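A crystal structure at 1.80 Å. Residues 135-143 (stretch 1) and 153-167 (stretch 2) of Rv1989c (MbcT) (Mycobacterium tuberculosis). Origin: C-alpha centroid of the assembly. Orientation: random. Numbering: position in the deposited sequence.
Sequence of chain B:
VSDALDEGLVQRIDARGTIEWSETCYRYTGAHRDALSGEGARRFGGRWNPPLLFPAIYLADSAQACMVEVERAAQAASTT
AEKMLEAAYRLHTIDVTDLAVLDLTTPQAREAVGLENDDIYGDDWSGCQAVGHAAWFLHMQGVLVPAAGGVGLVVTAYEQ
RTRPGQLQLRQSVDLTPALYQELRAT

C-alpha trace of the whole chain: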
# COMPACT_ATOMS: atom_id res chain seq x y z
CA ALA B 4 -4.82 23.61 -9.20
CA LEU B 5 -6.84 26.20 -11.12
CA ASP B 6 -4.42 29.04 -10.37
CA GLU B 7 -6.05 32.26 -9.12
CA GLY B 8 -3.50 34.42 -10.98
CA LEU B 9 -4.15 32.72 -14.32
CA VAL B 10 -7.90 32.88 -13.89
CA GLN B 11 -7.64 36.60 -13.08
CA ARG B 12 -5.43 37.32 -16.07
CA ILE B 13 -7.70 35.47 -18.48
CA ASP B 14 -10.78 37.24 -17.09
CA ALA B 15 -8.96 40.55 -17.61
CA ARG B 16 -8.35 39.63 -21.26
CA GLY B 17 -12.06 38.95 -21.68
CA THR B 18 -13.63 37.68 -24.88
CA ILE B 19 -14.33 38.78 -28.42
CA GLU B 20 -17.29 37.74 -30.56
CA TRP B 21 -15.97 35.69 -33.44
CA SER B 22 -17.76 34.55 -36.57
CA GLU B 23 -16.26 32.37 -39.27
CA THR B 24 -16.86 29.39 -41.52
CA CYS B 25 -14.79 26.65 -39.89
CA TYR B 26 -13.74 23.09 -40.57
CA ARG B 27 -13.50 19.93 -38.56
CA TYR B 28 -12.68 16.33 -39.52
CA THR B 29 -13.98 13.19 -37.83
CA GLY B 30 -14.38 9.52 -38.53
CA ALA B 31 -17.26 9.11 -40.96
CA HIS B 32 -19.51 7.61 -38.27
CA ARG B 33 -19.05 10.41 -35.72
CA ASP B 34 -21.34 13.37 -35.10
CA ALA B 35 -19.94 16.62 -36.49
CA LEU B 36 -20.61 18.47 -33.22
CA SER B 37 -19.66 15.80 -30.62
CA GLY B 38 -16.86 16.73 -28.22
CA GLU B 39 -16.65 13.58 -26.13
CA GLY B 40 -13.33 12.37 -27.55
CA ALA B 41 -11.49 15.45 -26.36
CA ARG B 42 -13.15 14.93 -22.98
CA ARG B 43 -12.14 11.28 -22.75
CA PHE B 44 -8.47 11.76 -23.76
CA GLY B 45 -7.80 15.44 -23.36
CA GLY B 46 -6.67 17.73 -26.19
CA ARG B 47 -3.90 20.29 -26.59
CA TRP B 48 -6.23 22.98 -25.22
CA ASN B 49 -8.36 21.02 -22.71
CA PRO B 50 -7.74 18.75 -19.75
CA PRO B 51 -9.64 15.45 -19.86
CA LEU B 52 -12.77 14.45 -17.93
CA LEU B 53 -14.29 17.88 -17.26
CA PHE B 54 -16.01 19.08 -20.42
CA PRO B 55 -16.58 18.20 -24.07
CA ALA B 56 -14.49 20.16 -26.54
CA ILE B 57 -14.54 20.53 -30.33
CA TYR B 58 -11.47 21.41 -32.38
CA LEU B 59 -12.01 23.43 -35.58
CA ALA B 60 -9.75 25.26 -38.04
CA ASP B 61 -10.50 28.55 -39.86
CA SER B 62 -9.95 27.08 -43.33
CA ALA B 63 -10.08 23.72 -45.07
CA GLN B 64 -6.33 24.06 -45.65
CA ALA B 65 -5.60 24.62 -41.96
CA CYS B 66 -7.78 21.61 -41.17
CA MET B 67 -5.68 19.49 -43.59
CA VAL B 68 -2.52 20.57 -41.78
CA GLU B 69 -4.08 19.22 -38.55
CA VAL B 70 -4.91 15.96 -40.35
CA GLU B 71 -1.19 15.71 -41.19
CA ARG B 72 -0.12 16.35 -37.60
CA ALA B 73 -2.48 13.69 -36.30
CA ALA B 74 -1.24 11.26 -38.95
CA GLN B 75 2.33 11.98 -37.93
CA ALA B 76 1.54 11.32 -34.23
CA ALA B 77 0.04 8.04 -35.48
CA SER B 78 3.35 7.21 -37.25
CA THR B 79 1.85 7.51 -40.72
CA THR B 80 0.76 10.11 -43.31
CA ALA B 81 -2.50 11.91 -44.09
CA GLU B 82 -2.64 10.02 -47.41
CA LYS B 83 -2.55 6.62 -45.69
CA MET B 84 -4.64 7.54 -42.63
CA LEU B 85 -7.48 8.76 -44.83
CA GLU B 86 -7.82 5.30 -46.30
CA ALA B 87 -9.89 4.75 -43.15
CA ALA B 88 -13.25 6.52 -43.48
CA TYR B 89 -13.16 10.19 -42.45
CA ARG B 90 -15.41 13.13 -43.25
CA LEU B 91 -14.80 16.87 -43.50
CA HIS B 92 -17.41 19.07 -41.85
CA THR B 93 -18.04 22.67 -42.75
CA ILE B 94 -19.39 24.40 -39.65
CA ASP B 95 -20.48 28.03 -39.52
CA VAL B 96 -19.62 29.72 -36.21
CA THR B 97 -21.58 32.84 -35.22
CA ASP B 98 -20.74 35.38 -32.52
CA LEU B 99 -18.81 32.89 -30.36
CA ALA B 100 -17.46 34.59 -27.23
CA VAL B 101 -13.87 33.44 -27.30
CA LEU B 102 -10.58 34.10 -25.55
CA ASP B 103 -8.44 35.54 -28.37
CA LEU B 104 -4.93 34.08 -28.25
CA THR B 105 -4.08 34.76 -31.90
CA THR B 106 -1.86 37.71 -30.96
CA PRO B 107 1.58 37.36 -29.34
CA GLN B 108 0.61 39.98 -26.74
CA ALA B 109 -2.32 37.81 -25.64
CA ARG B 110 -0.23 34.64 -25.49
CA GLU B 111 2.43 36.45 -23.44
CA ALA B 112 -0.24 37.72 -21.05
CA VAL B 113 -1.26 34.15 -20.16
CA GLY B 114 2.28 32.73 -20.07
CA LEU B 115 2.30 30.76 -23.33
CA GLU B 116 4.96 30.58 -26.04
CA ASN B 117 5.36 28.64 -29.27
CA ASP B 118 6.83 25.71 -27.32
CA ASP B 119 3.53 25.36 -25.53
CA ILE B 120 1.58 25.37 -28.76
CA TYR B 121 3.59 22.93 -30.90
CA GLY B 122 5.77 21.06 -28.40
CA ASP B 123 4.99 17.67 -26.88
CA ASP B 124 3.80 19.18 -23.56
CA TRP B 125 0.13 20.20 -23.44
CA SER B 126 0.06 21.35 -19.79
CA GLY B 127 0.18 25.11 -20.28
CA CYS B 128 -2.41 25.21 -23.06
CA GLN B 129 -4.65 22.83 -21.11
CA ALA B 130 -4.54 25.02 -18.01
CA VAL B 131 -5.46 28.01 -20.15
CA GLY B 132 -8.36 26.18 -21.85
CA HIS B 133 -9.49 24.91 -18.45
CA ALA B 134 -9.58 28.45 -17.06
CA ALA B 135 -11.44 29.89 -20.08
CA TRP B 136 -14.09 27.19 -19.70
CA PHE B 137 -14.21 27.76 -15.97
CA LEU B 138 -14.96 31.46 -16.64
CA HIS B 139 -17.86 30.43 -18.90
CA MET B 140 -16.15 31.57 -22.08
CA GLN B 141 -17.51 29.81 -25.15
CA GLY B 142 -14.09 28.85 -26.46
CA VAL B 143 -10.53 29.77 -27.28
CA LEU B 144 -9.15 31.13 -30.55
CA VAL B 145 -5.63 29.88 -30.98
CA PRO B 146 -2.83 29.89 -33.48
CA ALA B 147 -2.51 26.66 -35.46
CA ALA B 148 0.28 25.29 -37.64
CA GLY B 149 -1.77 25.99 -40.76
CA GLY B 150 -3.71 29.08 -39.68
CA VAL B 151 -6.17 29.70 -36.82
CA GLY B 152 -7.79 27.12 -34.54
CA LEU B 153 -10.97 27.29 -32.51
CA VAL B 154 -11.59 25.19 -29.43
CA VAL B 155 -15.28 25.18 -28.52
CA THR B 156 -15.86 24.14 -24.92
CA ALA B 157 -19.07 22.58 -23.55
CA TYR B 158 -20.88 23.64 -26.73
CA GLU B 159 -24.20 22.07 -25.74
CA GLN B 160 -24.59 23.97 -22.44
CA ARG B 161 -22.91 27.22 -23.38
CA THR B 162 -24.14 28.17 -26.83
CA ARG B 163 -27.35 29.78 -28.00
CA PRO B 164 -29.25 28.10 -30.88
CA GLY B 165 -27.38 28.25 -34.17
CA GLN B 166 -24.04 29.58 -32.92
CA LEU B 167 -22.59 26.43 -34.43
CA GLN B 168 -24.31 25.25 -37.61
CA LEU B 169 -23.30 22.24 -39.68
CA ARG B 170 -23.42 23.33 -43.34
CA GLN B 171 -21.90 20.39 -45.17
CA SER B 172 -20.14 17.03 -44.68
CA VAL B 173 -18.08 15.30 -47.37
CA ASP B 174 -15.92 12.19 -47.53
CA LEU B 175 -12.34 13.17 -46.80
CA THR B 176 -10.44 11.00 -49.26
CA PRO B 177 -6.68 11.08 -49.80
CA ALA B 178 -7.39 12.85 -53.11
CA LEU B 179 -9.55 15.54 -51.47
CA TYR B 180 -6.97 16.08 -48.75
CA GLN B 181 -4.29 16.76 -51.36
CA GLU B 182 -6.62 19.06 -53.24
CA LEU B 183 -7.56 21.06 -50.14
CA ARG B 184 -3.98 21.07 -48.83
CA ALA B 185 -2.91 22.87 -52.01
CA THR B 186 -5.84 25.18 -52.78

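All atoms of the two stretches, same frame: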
# COMPACT_ATOMS: atom_id res chain seq x y z
N ALA B 135 -10.48 29.19 -19.22
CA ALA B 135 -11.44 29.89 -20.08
C ALA B 135 -12.82 29.25 -19.92
O ALA B 135 -13.83 29.95 -19.81
CB ALA B 135 -11.00 29.85 -21.55
N TRP B 136 -12.84 27.92 -19.90
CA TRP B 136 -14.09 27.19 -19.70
C TRP B 136 -14.68 27.46 -18.33
O TRP B 136 -15.89 27.64 -18.17
CB TRP B 136 -13.87 25.69 -19.87
CG TRP B 136 -15.00 24.85 -19.33
CD1 TRP B 136 -16.19 24.56 -19.95
CD2 TRP B 136 -15.06 24.21 -18.05
NE1 TRP B 136 -16.98 23.76 -19.13
CE2 TRP B 136 -16.30 23.53 -17.96
CE3 TRP B 136 -14.16 24.11 -16.96
CZ2 TRP B 136 -16.67 22.78 -16.84
CZ3 TRP B 136 -14.54 23.37 -15.85
CH2 TRP B 136 -15.78 22.71 -15.80
N PHE B 137 -13.80 27.49 -17.34
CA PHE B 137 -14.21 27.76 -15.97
C PHE B 137 -14.89 29.13 -15.85
O PHE B 137 -15.84 29.28 -15.09
CB PHE B 137 -13.00 27.68 -15.04
CG PHE B 137 -13.32 27.94 -13.60
CD1 PHE B 137 -13.91 26.95 -12.83
CD2 PHE B 137 -13.06 29.17 -13.03
CE1 PHE B 137 -14.22 27.18 -11.51
CE2 PHE B 137 -13.37 29.41 -11.71
CZ PHE B 137 -13.96 28.41 -10.95
N LEU B 138 -14.41 30.10 -16.63
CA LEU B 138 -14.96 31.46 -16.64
C LEU B 138 -16.17 31.62 -17.55
O LEU B 138 -16.63 32.73 -17.80
CB LEU B 138 -13.88 32.47 -17.07
CG LEU B 138 -12.73 32.59 -16.07
CD1 LEU B 138 -11.56 33.37 -16.68
CD2 LEU B 138 -13.22 33.25 -14.79
N HIS B 139 -16.68 30.49 -18.05
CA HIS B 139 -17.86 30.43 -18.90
C HIS B 139 -17.65 31.08 -20.26
O HIS B 139 -18.60 31.54 -20.88
CB HIS B 139 -19.07 31.05 -18.19
CG HIS B 139 -19.64 30.18 -17.12
ND1 HIS B 139 -18.99 29.96 -15.92
CD2 HIS B 139 -20.78 29.46 -17.07
CE1 HIS B 139 -19.71 29.14 -15.18
NE2 HIS B 139 -20.81 28.83 -15.85
N MET B 140 -16.41 31.13 -20.72
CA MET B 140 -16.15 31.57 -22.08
C MET B 140 -16.57 30.45 -23.03
O MET B 140 -16.53 29.29 -22.65
CB MET B 140 -14.68 31.93 -22.27
CG MET B 140 -14.24 33.08 -21.42
SD MET B 140 -12.49 33.45 -21.57
CE MET B 140 -12.40 35.00 -20.66
N GLN B 141 -16.96 30.80 -24.25
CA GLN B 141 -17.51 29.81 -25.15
C GLN B 141 -16.41 29.05 -25.89
O GLN B 141 -16.64 27.98 -26.44
CB GLN B 141 -18.46 30.47 -26.15
CG GLN B 141 -19.74 30.98 -25.50
CD GLN B 141 -20.74 31.44 -26.51
OE1 GLN B 141 -20.43 32.25 -27.39
NE2 GLN B 141 -21.97 30.94 -26.41
N GLY B 142 -15.19 29.58 -25.86
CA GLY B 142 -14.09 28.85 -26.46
C GLY B 142 -12.81 29.65 -26.49
O GLY B 142 -12.70 30.71 -25.88
N VAL B 143 -11.83 29.12 -27.20
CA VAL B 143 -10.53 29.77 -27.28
C VAL B 143 -10.09 29.80 -28.74
O VAL B 143 -10.15 28.78 -29.44
CB VAL B 143 -9.46 29.05 -26.43
CG1 VAL B 143 -8.15 29.85 -26.45
CG2 VAL B 143 -9.96 28.84 -24.97
N LEU B 153 -9.93 26.95 -33.47
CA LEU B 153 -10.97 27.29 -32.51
C LEU B 153 -11.27 26.07 -31.67
O LEU B 153 -11.54 24.99 -32.19
CB LEU B 153 -12.24 27.76 -33.23
CG LEU B 153 -13.47 27.93 -32.33
CD1 LEU B 153 -13.22 28.97 -31.24
CD2 LEU B 153 -14.69 28.28 -33.17
N VAL B 154 -11.20 26.24 -30.35
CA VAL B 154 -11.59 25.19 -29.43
C VAL B 154 -12.90 25.59 -28.78
O VAL B 154 -12.94 26.60 -28.09
CB VAL B 154 -10.53 24.97 -28.35
CG1 VAL B 154 -10.83 23.70 -27.56
CG2 VAL B 154 -9.15 24.87 -29.00
N VAL B 155 -13.96 24.83 -29.04
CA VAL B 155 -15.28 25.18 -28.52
C VAL B 155 -15.59 24.29 -27.31
O VAL B 155 -15.61 23.07 -27.42
CB VAL B 155 -16.38 25.01 -29.59
CG1 VAL B 155 -17.73 25.45 -29.03
CG2 VAL B 155 -16.03 25.81 -30.83
N THR B 156 -15.83 24.90 -26.16
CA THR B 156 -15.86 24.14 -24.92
C THR B 156 -17.28 24.07 -24.36
O THR B 156 -17.94 25.09 -24.21
CB THR B 156 -14.91 24.76 -23.86
OG1 THR B 156 -15.18 26.16 -23.71
CG2 THR B 156 -13.45 24.63 -24.30
N ALA B 157 -17.73 22.84 -24.08
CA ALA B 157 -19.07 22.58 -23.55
C ALA B 157 -20.13 23.29 -24.40
O ALA B 157 -21.00 23.99 -23.89
CB ALA B 157 -19.15 23.02 -22.11
N TYR B 158 -20.01 23.08 -25.71
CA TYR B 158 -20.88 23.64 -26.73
C TYR B 158 -22.36 23.57 -26.37
O TYR B 158 -23.08 24.57 -26.42
CB TYR B 158 -20.61 22.90 -28.05
CG TYR B 158 -21.72 22.95 -29.06
CD1 TYR B 158 -22.31 21.77 -29.52
CD2 TYR B 158 -22.18 24.16 -29.56
CE1 TYR B 158 -23.34 21.81 -30.45
CE2 TYR B 158 -23.21 24.21 -30.49
CZ TYR B 158 -23.78 23.03 -30.93
OH TYR B 158 -24.80 23.09 -31.86
N GLU B 159 -22.79 22.37 -25.98
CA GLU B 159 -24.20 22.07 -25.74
C GLU B 159 -24.83 22.97 -24.67
O GLU B 159 -25.94 23.46 -24.84
CB GLU B 159 -24.36 20.59 -25.37
CG GLU B 159 -23.90 19.59 -26.45
CD GLU B 159 -22.38 19.32 -26.47
OE1 GLU B 159 -21.60 20.06 -25.83
OE2 GLU B 159 -21.97 18.35 -27.14
N GLN B 160 -24.10 23.19 -23.58
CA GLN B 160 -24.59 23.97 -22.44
C GLN B 160 -24.38 25.47 -22.61
O GLN B 160 -25.10 26.27 -22.02
CB GLN B 160 -23.90 23.54 -21.14
CG GLN B 160 -24.46 22.28 -20.52
CD GLN B 160 -24.05 21.06 -21.29
OE1 GLN B 160 -22.89 20.92 -21.68
NE2 GLN B 160 -25.00 20.17 -21.53
N ARG B 161 -23.39 25.84 -23.41
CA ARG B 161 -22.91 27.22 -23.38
C ARG B 161 -23.23 28.05 -24.61
O ARG B 161 -22.93 29.24 -24.64
CB ARG B 161 -21.41 27.21 -23.18
CG ARG B 161 -21.02 26.40 -22.00
CD ARG B 161 -19.99 27.10 -21.20
NE ARG B 161 -20.00 26.66 -19.82
CZ ARG B 161 -18.93 26.74 -19.04
NH1 ARG B 161 -17.82 27.23 -19.56
NH2 ARG B 161 -18.97 26.33 -17.78
N THR B 162 -23.85 27.44 -25.62
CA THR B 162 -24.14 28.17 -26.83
C THR B 162 -25.64 28.33 -27.07
O THR B 162 -26.45 27.45 -26.78
CB THR B 162 -23.51 27.50 -28.08
OG1 THR B 162 -24.15 26.25 -28.34
CG2 THR B 162 -22.00 27.29 -27.87
N ARG B 163 -26.00 29.50 -27.57
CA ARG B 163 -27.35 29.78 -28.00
C ARG B 163 -27.59 29.08 -29.33
O ARG B 163 -26.64 28.81 -30.06
CB ARG B 163 -27.56 31.29 -28.09
CG ARG B 163 -27.06 32.02 -26.85
CD ARG B 163 -27.17 33.53 -26.98
NE ARG B 163 -26.24 34.07 -27.98
CZ ARG B 163 -24.95 34.28 -27.76
NH1 ARG B 163 -24.41 34.00 -26.58
NH2 ARG B 163 -24.18 34.77 -28.73
N PRO B 164 -28.87 28.76 -29.63
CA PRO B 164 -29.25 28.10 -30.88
C PRO B 164 -28.58 28.70 -32.11
O PRO B 164 -28.65 29.91 -32.33
CB PRO B 164 -30.77 28.31 -30.94
CG PRO B 164 -31.15 29.07 -29.69
CD PRO B 164 -30.02 28.91 -28.73
N GLY B 165 -27.93 27.85 -32.89
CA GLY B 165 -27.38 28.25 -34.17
C GLY B 165 -26.05 28.97 -34.15
O GLY B 165 -25.64 29.51 -35.18
N GLN B 166 -25.38 29.01 -33.00
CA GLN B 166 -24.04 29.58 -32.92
C GLN B 166 -23.05 28.68 -33.65
O GLN B 166 -22.08 29.15 -34.24
CB GLN B 166 -23.60 29.76 -31.46
CG GLN B 166 -24.17 31.01 -30.81
CD GLN B 166 -23.37 31.44 -29.59
OE1 GLN B 166 -23.66 31.03 -28.47
NE2 GLN B 166 -22.35 32.27 -29.81
N LEU B 167 -23.30 27.38 -33.59
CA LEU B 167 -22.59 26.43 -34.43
C LEU B 167 -23.61 25.77 -35.35
O LEU B 167 -24.60 25.21 -34.88
CB LEU B 167 -21.86 25.38 -33.59
CG LEU B 167 -20.39 25.59 -33.23
CD1 LEU B 167 -20.19 26.89 -32.49
CD2 LEU B 167 -19.93 24.42 -32.38
O HOH W 1 -19.05 26.85 -25.82

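The end of a helix (Ala135–Phe137) leads through a loop into the start of a strand at Gly142–Val143, antiparallel to the last residues, Leu153–Thr156, of a strand that begins earlier in the chain. Val143 and Val154 form a hydrogen-bonded pair, with Val143 N to Val154 O and Val154 N to Val143 O both 2.9 Å. Gly142 faces Val155 in the adjoining non-hydrogen-bonded pair, their CA atoms 4.4 Å apart; a CB on Gly142 would lie 2.4 Å from Val154 O, a clash, so the backbone leaves no room for a side chain here. The ladder is extended by Thr156 N donating to Gln141 O (3.2 Å), and a water bridges Gln141 O and Thr156 O.

Just before the strand, the side chain of Gln141 ties the loop to the second stretch. Its amide pairs with that of Gln166 in a reciprocal arrangement, Gln141 NE2 to Gln166 OE1 at 2.7 Å and Gln166 NE2 to Gln141 OE1 at 3.1 Å, while Gln141 NE2 also donates to Arg161 O (2.6 Å).

Arg161 reaches back to the helix end. Its guanidinium lies flat between Trp136 and His139, stacked between the two rings, at 12° to Trp136 and 15° to His139, with an off-centre cation-pi contact to the five-membered ring of Trp136. In its plane, Arg161 NH1 donates to Trp136 O in a very short hydrogen bond of 2.4 Å. Ala157 CB packs against the indole edge, 3.8 Å from Trp136 NE1.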